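Side-chain contact in putative Vgr protein (Escherichia coli, PDB 3WIT), which probably forms part of the trimeric spike of the type VI secretion system, this chain being one of three that build the C-terminal triple-stranded beta-helix of VgrG: residues Gln47-Val50 against Gly51-Thr54. Residues are numbered along the deposited sequence; the frame is centred on the assembly and turned at random.
Sequences QLQV and GEST
Val50 and Thr54 face each other as an antiparallel hydrogen-bonded pair, closing a three-residue turn, Gly51 to Ser53. The evidence is one direct bond, from Val50 N to Thr54 O at 3.0 Å, with 161° at the hydrogen and the donor tilted 21° from the carbonyl plane. Thr54 O also receives a CA-H...O contact from Gln49 CA at 3.2 Å, so one carbonyl meets two neighbouring residues of the strand. Beside this pair the packing is close: both side chains rise on the same face of the sheet, and Val50 CB lies 4.4 Å from Thr54 CB. With Thr54 CG2 anti to the backbone N (OG1 at chi1 -62°), the hydroxyl is carried beside that N, where it bonds to Ser59 O of the second subunit. At the turn itself a water bridges the backbone, donating to Val50 O at 2.7 Å and accepting from Ser53 N at 3.1 Å. Gly51 takes a positive phi as the chain begins its reversal.

The other face is looser and more open to solvent. Gln49 CB still lies 3.3 Å from Thr54 O, but the amide end, on a chain extended beyond CG, is loosely placed: NE2 comes no closer than 3.8 Å to Gly51 O, while OE1 accepts from Gln47 NE2 at 2.9 Å; that donor stands well above the carbonyl plane. Glu52, exposed and poorly ordered, adds little.

The turn joins strand 45-50 to strand 54-59, as one of the hairpin connections of the meandering sheet that three chains wrap into the beta-helix. Strand 37-42 flanks the other edge of 45-50, with Val50 touching Ser37. Inward, Leu48 packs on Leu48 of the third subunit, and Thr54 on Ile63 of the second.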
# COMPACT_ATOMS: atom_id res chain seq x y z
N GLN A 47 -7.05 2.31 3.49
CA GLN A 47 -6.84 1.05 4.23
C GLN A 47 -6.59 -0.09 3.27
O GLN A 47 -7.31 -0.25 2.29
CB GLN A 47 -8.05 0.76 5.10
CG GLN A 47 -7.89 -0.49 5.95
CD GLN A 47 -8.74 -0.43 7.17
OE1 GLN A 47 -8.72 0.55 7.90
NE2 GLN A 47 -9.53 -1.47 7.39
N LEU A 48 -5.55 -0.88 3.55
CA LEU A 48 -5.25 -2.09 2.83
C LEU A 48 -5.36 -3.22 3.83
O LEU A 48 -4.78 -3.13 4.92
CB LEU A 48 -3.83 -2.03 2.25
CG LEU A 48 -3.43 -0.82 1.38
CD1 LEU A 48 -2.79 0.31 2.19
CD2 LEU A 48 -2.45 -1.25 0.28
N GLN A 49 -6.10 -4.28 3.49
CA GLN A 49 -6.25 -5.38 4.43
C GLN A 49 -6.48 -6.68 3.75
O GLN A 49 -6.98 -6.75 2.61
CB GLN A 49 -7.42 -5.15 5.38
CG GLN A 49 -8.72 -4.95 4.69
CD GLN A 49 -9.79 -4.52 5.67
OE1 GLN A 49 -10.42 -3.48 5.49
NE2 GLN A 49 -9.98 -5.31 6.73
N VAL A 50 -6.12 -7.74 4.46
CA VAL A 50 -6.32 -9.10 3.98
C VAL A 50 -6.81 -9.89 5.17
O VAL A 50 -6.10 -10.03 6.19
CB VAL A 50 -5.04 -9.73 3.45
CG1 VAL A 50 -5.33 -11.14 2.99
CG2 VAL A 50 -4.47 -8.88 2.28
N GLY A 51 -8.02 -10.41 5.06
CA GLY A 51 -8.62 -11.16 6.17
C GLY A 51 -8.87 -10.19 7.31
O GLY A 51 -8.91 -8.97 7.11
N GLU A 52 -8.95 -10.68 8.53
CA GLU A 52 -9.39 -9.76 9.58
C GLU A 52 -8.27 -9.13 10.39
O GLU A 52 -8.50 -8.18 11.12
CB GLU A 52 -10.45 -10.39 10.49
CG GLU A 52 -11.41 -9.35 11.10
CD GLU A 52 -12.18 -8.54 10.05
OE1 GLU A 52 -12.15 -7.28 10.11
OE2 GLU A 52 -12.84 -9.15 9.17
N SER A 53 -7.05 -9.62 10.24
CA SER A 53 -6.01 -9.13 11.12
C SER A 53 -4.76 -8.62 10.45
O SER A 53 -3.82 -8.22 11.12
CB SER A 53 -5.68 -10.17 12.19
OG SER A 53 -5.13 -11.33 11.61
N THR A 54 -4.71 -8.63 9.13
CA THR A 54 -3.57 -7.99 8.46
C THR A 54 -4.07 -6.67 7.93
O THR A 54 -4.97 -6.65 7.06
CB THR A 54 -3.11 -8.85 7.29
OG1 THR A 54 -2.67 -10.13 7.78
CG2 THR A 54 -1.98 -8.15 6.51
O HOH W 1 -5.97 -11.73 8.27